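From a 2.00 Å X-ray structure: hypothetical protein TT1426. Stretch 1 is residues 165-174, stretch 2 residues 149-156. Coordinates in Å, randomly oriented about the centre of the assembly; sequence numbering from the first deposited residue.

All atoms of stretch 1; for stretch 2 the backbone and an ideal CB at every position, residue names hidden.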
# COMPACT_ATOMS: atom_id res chain seq x y z
N ARG A 165 6.90 0.61 13.07
CA ARG A 165 5.44 0.75 13.07
C ARG A 165 4.76 -0.39 12.32
O ARG A 165 3.75 -0.92 12.78
CB ARG A 165 5.03 2.08 12.42
CG ARG A 165 5.56 3.32 13.11
CD ARG A 165 4.85 4.57 12.61
NE ARG A 165 5.38 5.80 13.20
CZ ARG A 165 6.41 6.49 12.71
NH1 ARG A 165 7.02 6.09 11.60
NH2 ARG A 165 6.82 7.59 13.33
N LEU A 166 5.31 -0.76 11.17
CA LEU A 166 4.73 -1.82 10.36
C LEU A 166 5.02 -3.22 10.89
O LEU A 166 4.14 -4.08 10.92
CB LEU A 166 5.23 -1.71 8.92
CG LEU A 166 4.88 -0.38 8.25
CD1 LEU A 166 5.58 -0.26 6.91
CD2 LEU A 166 3.38 -0.29 8.08
N LYS A 167 6.27 -3.45 11.30
CA LYS A 167 6.67 -4.75 11.82
C LYS A 167 5.85 -5.12 13.06
O LYS A 167 5.69 -6.29 13.39
CB LYS A 167 8.16 -4.72 12.14
CG LYS A 167 8.80 -6.09 12.30
CD LYS A 167 10.32 -5.97 12.34
CE LYS A 167 10.98 -7.30 12.61
NZ LYS A 167 12.46 -7.17 12.64
N ALA A 168 5.31 -4.11 13.73
CA ALA A 168 4.49 -4.34 14.92
C ALA A 168 3.16 -4.96 14.52
O ALA A 168 2.49 -5.58 15.34
CB ALA A 168 4.25 -3.01 15.64
N ARG A 169 2.80 -4.82 13.25
CA ARG A 169 1.52 -5.35 12.77
C ARG A 169 1.59 -6.46 11.72
O ARG A 169 0.63 -7.20 11.54
CB ARG A 169 0.68 -4.19 12.22
CG ARG A 169 0.43 -3.06 13.21
CD ARG A 169 -0.36 -1.92 12.56
NE ARG A 169 -1.68 -2.35 12.11
CZ ARG A 169 -2.51 -1.59 11.39
NH1 ARG A 169 -2.15 -0.36 11.04
NH2 ARG A 169 -3.69 -2.06 11.03
N ALA A 170 2.71 -6.58 11.02
CA ALA A 170 2.81 -7.62 10.00
C ALA A 170 4.24 -7.96 9.64
O ALA A 170 5.17 -7.26 10.02
CB ALA A 170 2.06 -7.18 8.75
N GLU A 171 4.40 -9.05 8.90
CA GLU A 171 5.72 -9.45 8.46
C GLU A 171 6.16 -8.37 7.48
O GLU A 171 5.37 -7.93 6.63
CB GLU A 171 5.67 -10.80 7.74
CG GLU A 171 7.05 -11.39 7.47
CD GLU A 171 7.00 -12.65 6.63
OE1 GLU A 171 6.06 -13.46 6.80
OE2 GLU A 171 7.91 -12.83 5.80
N VAL A 172 7.40 -7.92 7.61
CA VAL A 172 7.91 -6.89 6.73
C VAL A 172 9.17 -7.34 6.01
O VAL A 172 10.07 -7.92 6.62
CB VAL A 172 8.25 -5.60 7.52
CG1 VAL A 172 9.00 -4.63 6.62
CG2 VAL A 172 6.97 -4.96 8.05
N VAL A 173 9.22 -7.07 4.72
CA VAL A 173 10.37 -7.40 3.89
C VAL A 173 10.86 -6.08 3.31
O VAL A 173 10.21 -5.49 2.44
CB VAL A 173 9.99 -8.36 2.75
CG1 VAL A 173 11.20 -8.58 1.84
CG2 VAL A 173 9.52 -9.69 3.32
N ALA A 174 12.00 -5.60 3.81
CA ALA A 174 12.58 -4.35 3.34
C ALA A 174 13.99 -4.62 2.86
O ALA A 174 14.78 -5.23 3.59
CB ALA A 174 12.59 -3.32 4.47
N UNK A 149 -5.42 -14.77 3.77
CA UNK A 149 -4.76 -15.90 4.43
C UNK A 149 -3.47 -15.44 5.09
O UNK A 149 -3.13 -15.88 6.19
CB UNK A 149 -4.47 -17.02 3.43
N UNK A 150 -2.77 -14.54 4.42
CA UNK A 150 -1.50 -14.03 4.93
C UNK A 150 -1.23 -12.66 4.33
O UNK A 150 -1.60 -12.38 3.19
CB UNK A 150 -0.35 -14.99 4.61
N UNK A 151 -0.57 -11.79 5.10
CA UNK A 151 -0.25 -10.46 4.63
C UNK A 151 1.24 -10.17 4.85
O UNK A 151 1.77 -10.40 5.94
CB UNK A 151 -1.12 -9.42 5.34
N UNK A 152 1.89 -9.69 3.81
CA UNK A 152 3.31 -9.35 3.88
C UNK A 152 3.54 -7.96 3.31
O UNK A 152 3.08 -7.65 2.21
CB UNK A 152 4.16 -10.38 3.13
N UNK A 153 4.23 -7.12 4.07
CA UNK A 153 4.54 -5.78 3.61
C UNK A 153 5.93 -5.86 2.97
O UNK A 153 6.89 -6.28 3.61
CB UNK A 153 4.49 -4.76 4.75
N UNK A 154 6.03 -5.46 1.70
CA UNK A 154 7.30 -5.51 1.00
C UNK A 154 7.65 -4.16 0.38
O UNK A 154 6.89 -3.62 -0.42
CB UNK A 154 7.26 -6.59 -0.08
N UNK A 155 8.82 -3.64 0.74
CA UNK A 155 9.27 -2.34 0.23
C UNK A 155 10.77 -2.29 -0.04
O UNK A 155 11.57 -2.85 0.71
CB UNK A 155 8.90 -1.24 1.22
N UNK A 156 11.18 -1.61 -1.12
CA UNK A 156 12.59 -1.48 -1.48
C UNK A 156 13.41 -0.76 -0.41
O UNK A 156 14.51 -1.18 -0.08
CB UNK A 156 12.72 -0.73 -2.81

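The two strands, 171-174 and 150-155, pair in parallel, with 20° between their N-to-C directions; because the backbone is extended, side chains at 152 to 155 alternate between the two faces of the sheet.

At position 149 the ideal CB has nothing of stretch 1 within 5.5 Å. The deposited residue is Arg149, bonded elsewhere in the structure.

Position 150 has extended angles (-156/147) and a CB directed sideways, again with no neighbour within 5.5 Å. A short side chain would meet nothing here, but the carboxylate of Glu171 lies further out, favouring a long donor such as lysine, arginine or glutamine. It is Arg150, with chi1 to chi3 all t: the extended chain brings NH2 to 2.9 Å from Glu171 OE1, a salt bridge whose hydrogen bond is nearly straight (168°) and lies near the guanidinium plane. A water also links Arg150 NE to Glu171 OE1.

Position 151 points sideways, its ideal CB 5.2 Å from Ala170 CB. Many residues would fit, beta-branched ones suiting the extended backbone. It is Val151; its carbonyl O lies 4.2 Å from Glu171 N, too far for a direct bond, and a water bridges the two.

The ideal CB at 152 lies 5.4 Å from Val173 CG2, on the same face. An apolar side chain of modest size would reach it. Val152 does, CG1 lying 3.9 Å from Val173 CG2.

Position 153 turns to the other face, its ideal CB 4.1 Å from Val172 CG2 and 5.1 Å from Leu166 CD1. This apolar setting suits valine, isoleucine or perhaps leucine. The residue is Val153: CG1 approaches Leu166 CD1 at 4.1 Å, and CG2 approaches Ala170 CB at 4.4 Å. Its backbone binds on both sides of Val172, N donating to Glu171 O (2.9 Å) and O accepting from Val173 N (2.7 Å).

At 154 the ideal CB is 4.0 Å from Val173 O, on the face of Val173's side chain. Small or beta-branched apolar residues are plausible; stretch 1 alone does not choose. Ala154 places CB 4.3 Å from Val173 CB, while its CA makes a CA-H...O contact with Val173 O at 3.2 Å.

Position 155 returns to the face of Val172 and Ala174, its ideal CB 5.3 Å from Ala174 CA. Branched apolar side chains suit it. Val155, chi1 m, sets CG2 4.0 Å from Ala174 CB; its N donates to Val173 O at 2.9 Å.

At 156 CB points away and phi is -62°, compatible with proline among others. Pro156 sits where the chain turns a corner.

Stretch 2 (149-156) RRVVVAVP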
# COMPACT_ATOMS: atom_id res chain seq x y z
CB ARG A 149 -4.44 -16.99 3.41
CG ARG A 149 -3.85 -18.25 4.03
CD ARG A 149 -3.69 -19.38 3.03
NE ARG A 149 -2.58 -19.16 2.10
CZ ARG A 149 -2.17 -20.06 1.21
NH1 ARG A 149 -2.79 -21.24 1.13
NH2 ARG A 149 -1.15 -19.80 0.41
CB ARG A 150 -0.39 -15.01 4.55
CG ARG A 150 1.00 -14.60 4.98
CD ARG A 150 2.01 -15.61 4.46
NE ARG A 150 3.38 -15.27 4.82
CZ ARG A 150 4.44 -15.99 4.46
NH1 ARG A 150 4.29 -17.08 3.72
NH2 ARG A 150 5.65 -15.61 4.84
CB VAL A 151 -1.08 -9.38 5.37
CG1 VAL A 151 -0.79 -8.00 4.79
CG2 VAL A 151 -2.57 -9.70 5.24
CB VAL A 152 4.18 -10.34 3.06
CG1 VAL A 152 5.63 -9.89 3.08
CG2 VAL A 152 4.05 -11.74 3.62
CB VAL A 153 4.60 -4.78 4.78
CG1 VAL A 153 5.18 -3.45 4.31
CG2 VAL A 153 3.20 -4.57 5.35
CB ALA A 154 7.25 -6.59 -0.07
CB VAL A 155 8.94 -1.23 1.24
CG1 VAL A 155 7.44 -1.15 1.46
CG2 VAL A 155 9.65 -1.50 2.56
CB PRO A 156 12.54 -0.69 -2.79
CG PRO A 156 11.23 -1.12 -3.38
CD PRO A 156 10.32 -1.07 -2.18
O HOH W 1 3.59 -13.37 6.57
O HOH W 2 1.92 -10.68 8.51
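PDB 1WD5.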